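Local structure of putative NAD(P)H:FMN oxidoreductase (Porphyromonas gingivalis W83, 3GE5) at residues 31-36 with 134-139; 64-69 with 121-126; 84-89 with 99-104. The protein binds flavin mononucleotide between the two subunits of a dimer and is probably an oxidoreductase of the nitroreductase family. All coordinates share one frame; numbering follows the deposited sequence. Where two conformers were deposited one is given.

Interaction 1: 31-36 with 134-139. With SO4 (sulfate ion), chain F.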
loop_
_atom_site.group_PDB
_atom_site.type_symbol
_atom_site.label_atom_id
_atom_site.label_comp_id
_atom_site.label_asym_id
_atom_site.label_seq_id
_atom_site.Cartn_x
_atom_site.Cartn_y
_atom_site.Cartn_z
ATOM N N GLU A 31 15.413 -8.575 0.419
ATOM C CA GLU A 31 16.025 -9.448 1.437
ATOM C C GLU A 31 16.220 -8.794 2.814
ATOM O O GLU A 31 16.058 -9.452 3.859
ATOM C CB GLU A 31 17.355 -10.001 0.929
ATOM C CG GLU A 31 17.188 -10.940 -0.266
ATOM C CD GLU A 31 17.448 -10.268 -1.600
ATOM O OE1 GLU A 31 17.006 -9.113 -1.795
ATOM O OE2 GLU A 31 18.122 -10.912 -2.444
ATOM N N ASP A 32 16.563 -7.511 2.818
ATOM C CA ASP A 32 17.002 -6.851 4.040
ATOM C C ASP A 32 15.879 -6.143 4.756
ATOM O O ASP A 32 16.045 -5.733 5.893
ATOM C CB ASP A 32 18.103 -5.841 3.731
ATOM C CG ASP A 32 19.338 -6.486 3.209
ATOM O OD1 ASP A 32 19.540 -7.702 3.489
ATOM O OD2 ASP A 32 20.101 -5.781 2.515
ATOM N N PHE A 33 14.751 -5.962 4.087
ATOM C CA PHE A 33 13.700 -5.112 4.640
ATOM C C PHE A 33 12.321 -5.759 4.521
ATOM O O PHE A 33 11.701 -6.068 5.541
ATOM C CB PHE A 33 13.761 -3.735 4.005
ATOM C CG PHE A 33 12.828 -2.752 4.664
ATOM C CD1 PHE A 33 13.046 -2.321 5.957
ATOM C CD2 PHE A 33 11.681 -2.356 4.008
ATOM C CE1 PHE A 33 12.117 -1.444 6.558
ATOM C CE2 PHE A 33 10.788 -1.493 4.606
ATOM C CZ PHE A 33 11.019 -1.038 5.862
ATOM N N PHE A 34 11.814 -5.980 3.310
ATOM C CA PHE A 34 10.501 -6.619 3.201
ATOM C C PHE A 34 10.433 -8.010 3.869
ATOM O O PHE A 34 9.539 -8.291 4.682
ATOM C CB PHE A 34 10.080 -6.793 1.720
ATOM C CG PHE A 34 9.745 -5.510 0.986
ATOM C CD1 PHE A 34 9.110 -4.424 1.628
ATOM C CD2 PHE A 34 9.961 -5.440 -0.387
ATOM C CE1 PHE A 34 8.729 -3.274 0.904
ATOM C CE2 PHE A 34 9.599 -4.303 -1.114
ATOM C CZ PHE A 34 9.037 -3.213 -0.465
ATOM N N ARG A 35 11.389 -8.873 3.540
ATOM C CA ARG A 35 11.345 -10.253 4.046
ATOM C C ARG A 35 11.596 -10.424 5.524
ATOM O O ARG A 35 11.222 -11.471 6.074
ATOM C CB ARG A 35 12.242 -11.179 3.234
ATOM C CG ARG A 35 11.741 -11.349 1.820
ATOM C CD ARG A 35 10.412 -12.102 1.738
ATOM N NE ARG A 35 10.419 -13.341 2.487
ATOM C CZ ARG A 35 10.781 -14.530 2.003
ATOM N NH1 ARG A 35 11.189 -14.656 0.749
ATOM N NH2 ARG A 35 10.798 -15.589 2.811
ATOM N N THR A 36 12.200 -9.436 6.176
ATOM C CA THR A 36 12.438 -9.517 7.612
ATOM C C THR A 36 11.190 -9.120 8.424
ATOM O O THR A 36 11.190 -9.262 9.640
ATOM C CB THR A 36 13.623 -8.656 8.059
ATOM O OG1 THR A 36 13.407 -7.317 7.630
ATOM C CG2 THR A 36 14.963 -9.196 7.490
ATOM N N GLU A 134 7.330 1.764 7.985
ATOM C CA GLU A 134 8.056 2.642 8.886
ATOM C C GLU A 134 8.226 2.038 10.288
ATOM O O GLU A 134 9.330 2.097 10.860
ATOM C CB GLU A 134 7.349 4.001 8.965
ATOM C CG GLU A 134 8.107 5.029 9.832
ATOM C CD GLU A 134 9.477 5.460 9.212
ATOM O OE1 GLU A 134 9.692 5.246 8.001
ATOM O OE2 GLU A 134 10.336 6.054 9.945
ATOM N N ALA A 135 7.153 1.468 10.833
ATOM C CA ALA A 135 7.201 0.773 12.142
ATOM C C ALA A 135 8.278 -0.336 12.119
ATOM O O ALA A 135 9.121 -0.425 13.036
ATOM C CB ALA A 135 5.807 0.214 12.537
ATOM N N HIS A 136 8.279 -1.127 11.045
ATOM C CA HIS A 136 9.264 -2.200 10.867
ATOM C C HIS A 136 10.684 -1.624 10.868
ATOM O O HIS A 136 11.600 -2.172 11.516
ATOM C CB HIS A 136 8.978 -2.945 9.578
ATOM C CG HIS A 136 9.928 -4.058 9.293
ATOM N ND1 HIS A 136 10.187 -5.058 10.205
ATOM C CD2 HIS A 136 10.701 -4.316 8.214
ATOM C CE1 HIS A 136 11.081 -5.889 9.695
ATOM N NE2 HIS A 136 11.414 -5.456 8.489
ATOM N N SER A 137 10.880 -0.513 10.155
ATOM C CA SER A 137 12.228 0.120 10.067
ATOM C C SER A 137 12.749 0.611 11.407
ATOM O O SER A 137 13.968 0.778 11.586
ATOM C CB SER A 137 12.212 1.312 9.071
ATOM O OG SER A 137 11.671 2.525 9.631
ATOM N N LEU A 138 11.837 0.873 12.330
ATOM C CA LEU A 138 12.168 1.399 13.636
ATOM C C LEU A 138 12.189 0.283 14.703
ATOM O O LEU A 138 12.147 0.553 15.898
ATOM C CB LEU A 138 11.175 2.502 14.013
ATOM C CG LEU A 138 11.140 3.725 13.063
ATOM C CD1 LEU A 138 10.016 4.642 13.462
ATOM C CD2 LEU A 138 12.491 4.466 13.015
ATOM N N GLY A 139 12.209 -0.970 14.258
ATOM C CA GLY A 139 12.272 -2.135 15.157
ATOM C C GLY A 139 11.020 -2.488 15.962
ATOM O O GLY A 139 11.112 -3.160 17.021
HETATM S S SO4 F . 12.224 -18.391 0.844
HETATM O O1 SO4 F . 12.241 -19.668 0.130
HETATM O O2 SO4 F . 13.383 -18.140 1.709
HETATM O O3 SO4 F . 11.065 -18.318 1.715
HETATM O O4 SO4 F . 12.123 -17.407 -0.225
#
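His136 reaches from helix 120-137 to the turn that follows helix 29-34 and holds it by polar contacts. Its NE2 donates to Thr36 OG1 at 2.9 Å. The hydroxyl lies in the imidazole plane. The same N-H leans toward Phe33 O at 3.0 Å, but this bond is weak, with an N-H...O angle of 122°. The donor is thus shared between a hydroxyl and a carbonyl. CG of His136 stands anti to the backbone N (chi1 180°), which carries the ring out toward these acceptors.

The apolar part lies beside this. His136 CD2 sits over one face of the Phe33 ring, off centre, 3.6 Å from CE1. The two rings meet obliquely, with planes at 49°. Ser137 CB touches the Phe33 edge at CE1, 3.7 Å away. Leu29 of the second subunit also packs on Phe33.

Arg35 points away from helix 120-137; its NH1 and NH2 bond to O4 and O3 of a sulfate, probably from the crystallisation liquor.

Ser137 OG bonds back to Glu134 O, 2.7 Å away. Helix 120-137 then ends in a Schellman motif, with Gly139 as its C-prime residue. His136 also packs on the FMN-binding Arg37, which places the contact next to the cofactor site.

Interaction 2: 64-69 with 121-126. With FMN (flavin mononucleotide), chain J; SO4 (sulfate ion), chain E; EDO (1,2-ethanediol), chain N.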
loop_
_atom_site.group_PDB
_atom_site.type_symbol
_atom_site.label_atom_id
_atom_site.label_comp_id
_atom_site.label_asym_id
_atom_site.label_seq_id
_atom_site.Cartn_x
_atom_site.Cartn_y
_atom_site.Cartn_z
ATOM N N PRO A 64 1.849 8.841 -1.177
ATOM C CA PRO A 64 1.084 9.307 -2.318
ATOM C C PRO A 64 -0.391 8.816 -2.295
ATOM O O PRO A 64 -0.760 7.874 -1.575
ATOM C CB PRO A 64 1.820 8.665 -3.520
ATOM C CG PRO A 64 2.365 7.428 -2.972
ATOM C CD PRO A 64 2.705 7.699 -1.518
ATOM N N SER A 65 -1.212 9.516 -3.073
ATOM C CA SER A 65 -2.651 9.241 -3.205
ATOM C C SER A 65 -3.124 9.760 -4.578
ATOM O O SER A 65 -2.473 10.649 -5.196
ATOM C CB SER A 65 -3.399 9.933 -2.059
ATOM O OG SER A 65 -3.227 11.335 -2.021
ATOM N N ALA A 66 -4.276 9.276 -5.031
ATOM C CA ALA A 66 -4.863 9.805 -6.263
ATOM C C ALA A 66 -5.096 11.322 -6.171
ATOM O O ALA A 66 -5.703 11.819 -5.203
ATOM C CB ALA A 66 -6.170 9.081 -6.582
ATOM N N HIS A 67 -4.529 12.042 -7.146
ATOM C CA HIS A 67 -4.595 13.498 -7.241
ATOM C C HIS A 67 -3.956 14.180 -6.010
ATOM O O HIS A 67 -4.198 15.356 -5.757
ATOM C CB HIS A 67 -6.019 14.003 -7.433
ATOM C CG HIS A 67 -6.494 14.015 -8.852
ATOM N ND1 HIS A 67 -6.243 15.057 -9.708
ATOM C CD2 HIS A 67 -7.203 13.109 -9.559
ATOM C CE1 HIS A 67 -6.792 14.795 -10.883
ATOM N NE2 HIS A 67 -7.373 13.613 -10.824
ATOM N N ASN A 68 -3.168 13.446 -5.239
ATOM C CA ASN A 68 -2.640 13.987 -3.975
ATOM C C ASN A 68 -3.734 14.550 -3.063
ATOM O O ASN A 68 -3.493 15.453 -2.266
ATOM C CB ASN A 68 -1.573 15.054 -4.254
ATOM C CG ASN A 68 -0.746 15.426 -3.006
ATOM O OD1 ASN A 68 -0.386 14.565 -2.200
ATOM N ND2 ASN A 68 -0.442 16.743 -2.860
ATOM N N TYR A 69 -4.923 13.948 -3.102
ATOM C CA TYR A 69 -6.023 14.421 -2.239
ATOM C C TYR A 69 -5.859 13.995 -0.766
ATOM O O TYR A 69 -6.498 14.572 0.111
ATOM C CB TYR A 69 -7.398 13.965 -2.743
ATOM C CG TYR A 69 -7.870 14.576 -4.057
ATOM C CD1 TYR A 69 -7.429 15.861 -4.492
ATOM C CD2 TYR A 69 -8.800 13.920 -4.862
ATOM C CE1 TYR A 69 -7.904 16.431 -5.675
ATOM C CE2 TYR A 69 -9.261 14.499 -6.075
ATOM C CZ TYR A 69 -8.810 15.728 -6.477
ATOM O OH TYR A 69 -9.234 16.343 -7.654
ATOM N N ASP A 121 -10.267 3.011 -0.367
ATOM C CA ASP A 121 -9.555 1.760 -0.011
ATOM C C ASP A 121 -8.133 1.755 -0.562
ATOM O O ASP A 121 -7.203 1.311 0.093
ATOM C CB ASP A 121 -10.358 0.512 -0.432
ATOM C CG ASP A 121 -11.455 0.146 0.554
ATOM O OD1 ASP A 121 -11.821 0.979 1.418
ATOM O OD2 ASP A 121 -11.985 -1.002 0.511
ATOM N N ILE A 122 -7.961 2.210 -1.806
ATOM C CA ILE A 122 -6.627 2.312 -2.376
ATOM C C ILE A 122 -5.729 3.258 -1.553
ATOM O O ILE A 122 -4.670 2.844 -1.069
ATOM C CB ILE A 122 -6.721 2.753 -3.872
ATOM C CG1 ILE A 122 -7.403 1.650 -4.712
ATOM C CG2 ILE A 122 -5.356 3.134 -4.488
ATOM C CD1 ILE A 122 -7.919 2.159 -6.076
ATOM N N ASP A 123 -6.161 4.515 -1.423
ATOM C CA ASP A 123 -5.290 5.545 -0.857
ATOM C C ASP A 123 -4.970 5.265 0.622
ATOM O O ASP A 123 -3.805 5.355 1.050
ATOM C CB ASP A 123 -5.940 6.919 -0.976
ATOM C CG ASP A 123 -5.995 7.454 -2.399
ATOM O OD1 ASP A 123 -5.096 7.128 -3.213
ATOM O OD2 ASP A 123 -6.899 8.274 -2.665
ATOM N N THR A 124 -5.978 4.854 1.394
ATOM C CA THR A 124 -5.726 4.554 2.809
ATOM C C THR A 124 -4.735 3.394 2.965
ATOM O O THR A 124 -3.959 3.334 3.936
ATOM C CB THR A 124 -7.029 4.266 3.653
ATOM O OG1 THR A 124 -7.722 3.132 3.134
ATOM C CG2 THR A 124 -7.960 5.519 3.708
ATOM N N SER A 125 -4.824 2.450 2.033
ATOM C CA SER A 125 -3.928 1.310 2.044
ATOM C C SER A 125 -2.476 1.668 1.706
ATOM O O SER A 125 -1.536 1.025 2.203
ATOM C CB SER A 125 -4.470 0.211 1.144
ATOM O OG SER A 125 -5.706 -0.276 1.647
ATOM N N ILE A 126 -2.272 2.677 0.888
ATOM C CA ILE A 126 -0.887 3.152 0.644
ATOM C C ILE A 126 -0.348 3.758 1.954
ATOM O O ILE A 126 0.786 3.455 2.378
ATOM C CB ILE A 126 -0.830 4.198 -0.517
ATOM C CG1 ILE A 126 -1.421 3.628 -1.832
ATOM C CG2 ILE A 126 0.580 4.624 -0.749
ATOM C CD1 ILE A 126 -1.650 4.683 -2.968
HETATM N N1 FMN J . -0.868 10.176 -11.750
HETATM C C2 FMN J . -1.278 10.246 -13.057
HETATM O O2 FMN J . -0.708 11.038 -13.802
HETATM N N3 FMN J . -2.300 9.451 -13.547
HETATM C C4 FMN J . -3.044 8.608 -12.722
HETATM O O4 FMN J . -3.967 7.934 -13.156
HETATM C C4A FMN J . -2.663 8.551 -11.373
HETATM N N5 FMN J . -3.362 7.780 -10.478
HETATM C C5A FMN J . -2.977 7.646 -9.182
HETATM C C6 FMN J . -3.665 6.733 -8.351
HETATM C C7 FMN J . -3.168 6.456 -7.069
HETATM C C7M FMN J . -3.940 5.492 -6.172
HETATM C C8 FMN J . -2.011 7.074 -6.639
HETATM C C8M FMN J . -1.426 6.767 -5.311
HETATM C C9 FMN J . -1.328 7.961 -7.458
HETATM C C9A FMN J . -1.805 8.252 -8.771
HETATM N N10 FMN J . -1.151 9.161 -9.611
HETATM C C10 FMN J . -1.573 9.313 -10.914
HETATM C "C1'" FMN J . 0.101 9.882 -9.163
HETATM C "C2'" FMN J . -0.251 10.999 -8.149
HETATM O "O2'" FMN J . -0.698 12.181 -8.824
HETATM C "C3'" FMN J . 0.919 11.319 -7.224
HETATM O "O3'" FMN J . 1.322 10.143 -6.509
HETATM C "C4'" FMN J . 0.554 12.463 -6.251
HETATM O "O4'" FMN J . 0.319 13.700 -6.957
HETATM C "C5'" FMN J . 1.683 12.618 -5.244
HETATM O "O5'" FMN J . 2.882 12.976 -5.935
HETATM P P FMN J . 4.241 12.183 -5.792
HETATM O O1P FMN J . 4.708 12.380 -4.373
HETATM O O2P FMN J . 5.219 12.732 -6.803
HETATM O O3P FMN J . 3.996 10.726 -6.159
HETATM S S SO4 E . -6.957 18.769 -8.743
HETATM O O1 SO4 E . -6.277 17.501 -9.013
HETATM O O2 SO4 E . -6.155 19.484 -7.742
HETATM O O3 SO4 E . -8.233 18.498 -8.176
HETATM O O4 SO4 E . -7.075 19.533 -9.991
HETATM C C1 EDO N . -14.739 -3.808 2.434
HETATM O O1 EDO N . -15.226 -3.603 3.776
HETATM C C2 EDO N . -13.314 -3.325 2.175
HETATM O O2 EDO N . -12.974 -2.059 2.725
HETATM O O HOH W 1 -7.783 10.643 -3.716
#
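Asp123 ties helix 120-137 to the loop 64-69 through its carboxylate. Ala66 N donates to Asp123 OD1 at 2.9 Å, with an N-H...O angle of 161°. The donor comes from the syn side, 30° out of the carboxylate plane. OD2 takes a hydrogen bond from a water at 2.7 Å, and this water also donates to Ala66 O. Both backbone polar atoms of Ala66 are therefore linked to one carboxylate. Ser119 OG is a further partner of OD2. Ser65 CB also rests against Asp123 OD1 at 3.5 Å.

The apolar contact is between Pro64 and Ile126, which cross at about a right angle, with Pro64 CD 3.8 Å from Ile126 CG2. Pro64 O is buried against Ile126 and has no polar partner in the model.

Both segments also touch the flavin. Ile126 CD1 and Ile122 CG2 come against the flavin methyls C8M and C7M. Ala66 N approaches the ring at C8, 3.5 Å away. The dimethylbenzene end of FMN is thus bordered by both segments, while Arg37 and Ser39 of the second subunit bond to the same cofactor.

The loop runs from helix 50-62 to strand 72-77. Trp72 of that strand touches Ser65 and Asp123, and Thr124 packs on Val166 of strand 163-172.

Interaction 3: 84-89 with 99-104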
loop_
_atom_site.group_PDB
_atom_site.type_symbol
_atom_site.label_atom_id
_atom_site.label_comp_id
_atom_site.label_asym_id
_atom_site.label_seq_id
_atom_site.Cartn_x
_atom_site.Cartn_y
_atom_site.Cartn_z
ATOM N N LYS A 84 -9.317 0.433 25.756
ATOM C CA LYS A 84 -10.434 -0.346 26.294
ATOM C C LYS A 84 -11.740 -0.124 25.492
ATOM O O LYS A 84 -12.508 -1.070 25.269
ATOM C CB LYS A 84 -10.621 -0.029 27.761
ATOM C CG LYS A 84 -9.465 -0.575 28.631
ATOM N N ARG A 85 -11.980 1.114 25.079
ATOM C CA ARG A 85 -13.142 1.424 24.237
ATOM C C ARG A 85 -13.063 0.710 22.890
ATOM O O ARG A 85 -14.070 0.207 22.393
ATOM C CB ARG A 85 -13.275 2.932 24.017
ATOM C CG ARG A 85 -13.734 3.670 25.247
ATOM C CD ARG A 85 -13.373 5.148 25.176
ATOM N NE ARG A 85 -14.079 5.820 24.090
ATOM C CZ ARG A 85 -13.630 6.889 23.439
ATOM N NH1 ARG A 85 -12.455 7.431 23.748
ATOM N NH2 ARG A 85 -14.365 7.424 22.472
ATOM N N LEU A 86 -11.860 0.632 22.326
ATOM C CA LEU A 86 -11.692 0.070 20.986
ATOM C C LEU A 86 -11.860 -1.450 20.985
ATOM O O LEU A 86 -12.307 -2.050 19.987
ATOM C CB LEU A 86 -10.331 0.464 20.420
ATOM C CG LEU A 86 -9.922 -0.082 19.047
ATOM C CD1 LEU A 86 -10.955 0.356 17.983
ATOM C CD2 LEU A 86 -8.483 0.323 18.663
ATOM N N ALA A 87 -11.468 -2.079 22.101
ATOM C CA ALA A 87 -11.349 -3.555 22.214
ATOM C C ALA A 87 -12.590 -4.335 21.726
ATOM O O ALA A 87 -12.433 -5.299 21.008
ATOM C CB ALA A 87 -11.027 -3.955 23.661
ATOM N N PRO A 88 -13.799 -3.873 22.068
ATOM C CA PRO A 88 -15.042 -4.567 21.660
ATOM C C PRO A 88 -15.309 -4.623 20.161
ATOM O O PRO A 88 -16.219 -5.352 19.721
ATOM C CB PRO A 88 -16.139 -3.741 22.349
ATOM C CG PRO A 88 -15.466 -3.037 23.450
ATOM C CD PRO A 88 -14.107 -2.728 22.944
ATOM N N CYS A 89 -14.528 -3.877 19.383
ATOM C CA CYS A 89 -14.626 -3.914 17.923
ATOM C C CYS A 89 -14.041 -5.182 17.303
ATOM O O CYS A 89 -14.274 -5.452 16.136
ATOM C CB CYS A 89 -13.991 -2.667 17.316
ATOM S SG CYS A 89 -14.828 -1.111 17.733
ATOM N N PRO A 99 -0.182 -2.343 22.271
ATOM C CA PRO A 99 -0.066 -1.088 22.954
ATOM C C PRO A 99 -0.612 0.115 22.246
ATOM O O PRO A 99 -1.051 1.029 22.912
ATOM C CB PRO A 99 1.450 -0.881 23.094
ATOM C CG PRO A 99 2.064 -2.135 22.757
ATOM C CD PRO A 99 1.125 -2.990 22.050
ATOM N N ILE A 100 -0.476 0.154 20.915
ATOM C CA ILE A 100 -0.891 1.310 20.130
ATOM C C ILE A 100 -1.717 0.859 18.950
ATOM O O ILE A 100 -1.373 -0.116 18.288
ATOM C CB ILE A 100 0.324 2.133 19.619
ATOM C CG1 ILE A 100 1.109 2.664 20.816
ATOM C CG2 ILE A 100 -0.149 3.337 18.737
ATOM C CD1 ILE A 100 2.305 3.535 20.463
ATOM N N TYR A 101 -2.790 1.598 18.692
ATOM C CA TYR A 101 -3.578 1.403 17.480
ATOM C C TYR A 101 -3.620 2.696 16.667
ATOM O O TYR A 101 -3.863 3.776 17.204
ATOM C CB TYR A 101 -5.011 0.983 17.801
ATOM C CG TYR A 101 -5.120 -0.182 18.742
ATOM C CD1 TYR A 101 -5.207 -1.485 18.263
ATOM C CD2 TYR A 101 -5.192 0.031 20.127
ATOM C CE1 TYR A 101 -5.349 -2.564 19.136
ATOM C CE2 TYR A 101 -5.342 -1.029 21.006
ATOM C CZ TYR A 101 -5.420 -2.316 20.510
ATOM O OH TYR A 101 -5.563 -3.347 21.421
ATOM N N ILE A 102 -3.365 2.586 15.368
ATOM C CA ILE A 102 -3.590 3.707 14.463
ATOM C C ILE A 102 -4.773 3.346 13.546
ATOM O O ILE A 102 -4.646 2.448 12.670
ATOM C CB ILE A 102 -2.349 4.082 13.612
ATOM C CG1 ILE A 102 -1.132 4.371 14.506
ATOM C CG2 ILE A 102 -2.681 5.283 12.708
ATOM C CD1 ILE A 102 0.242 4.498 13.696
ATOM N N ILE A 103 -5.903 4.004 13.812
ATOM C CA ILE A 103 -7.143 3.758 13.032
ATOM C C ILE A 103 -7.083 4.662 11.824
ATOM O O ILE A 103 -7.119 5.897 11.969
ATOM C CB ILE A 103 -8.424 4.056 13.834
ATOM C CG1 ILE A 103 -8.370 3.385 15.214
ATOM C CG2 ILE A 103 -9.678 3.643 13.003
ATOM C CD1 ILE A 103 -9.536 3.617 16.137
ATOM N N THR A 104 -6.993 4.080 10.631
ATOM C CA THR A 104 -6.934 4.873 9.416
ATOM C C THR A 104 -8.337 5.037 8.846
ATOM O O THR A 104 -8.978 4.067 8.435
ATOM C CB THR A 104 -5.985 4.265 8.386
ATOM O OG1 THR A 104 -4.694 4.152 8.998
ATOM C CG2 THR A 104 -5.875 5.113 7.104
#
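Leu86 of helix 80-86 presses one methyl onto the ring of Tyr101. CD2 stands over the ring face, 3.7 Å from the centroid and 24° off the ring normal, in a CH-pi contact. It is displaced toward the CG end of the ring. Its closest approach is 3.4 Å, to Tyr101 CG, and Tyr101 CB is 3.6 Å away. This is the tight part of the contact. Leu86 CG is anti to its own nitrogen (chi1 177°), and the branch sends its two methyls to different partners. CD1 goes to Ile103, where it meets CD1 tip to tip at 4.0 Å, a looser touch.

Tyr101 and Ile103 are two residues apart on strand 100-107 and present their side chains on the same sheet face. Helix 80-86 covers this face of the antiparallel sheet. Ile102 and Thr104 point to the other face, where they meet helix 120-137. The strand therefore lies in a three-layer alpha-beta-alpha core, as in the nitroreductase family. Tyr101 OH is bonded to Phe95 O, and the Phe95 ring also meets the tyrosine ring. Ile103 also packs on Cys153 of helix 150-156.

On the outer side of the helix, Lys84 points away from the strand, and its chain is not modelled beyond CG. Arg85, next to it, was deposited in two conformers.

Interactions 1 and 2 both use helix 120-137, with centres 22 Å apart, and both touch the second subunit. Interaction 2 contacts an FMN directly at its methyl end. Interaction 1 stands back from the cofactor: the side chain of His136 is about 10 Å from an FMN but about 4 Å from that of Arg37, which binds FMN. Interaction 3 lies on the face of the sheet away from helix 120-137. It touches interaction 2 where Thr124 CB meets Thr104 CG2 at 3.7 Å. The side chain of Tyr101 is about 6 Å from that of Trp94, another FMN-binding residue. Along the chain, interaction 3 is nested within interaction 2, and interaction 2 within interaction 1.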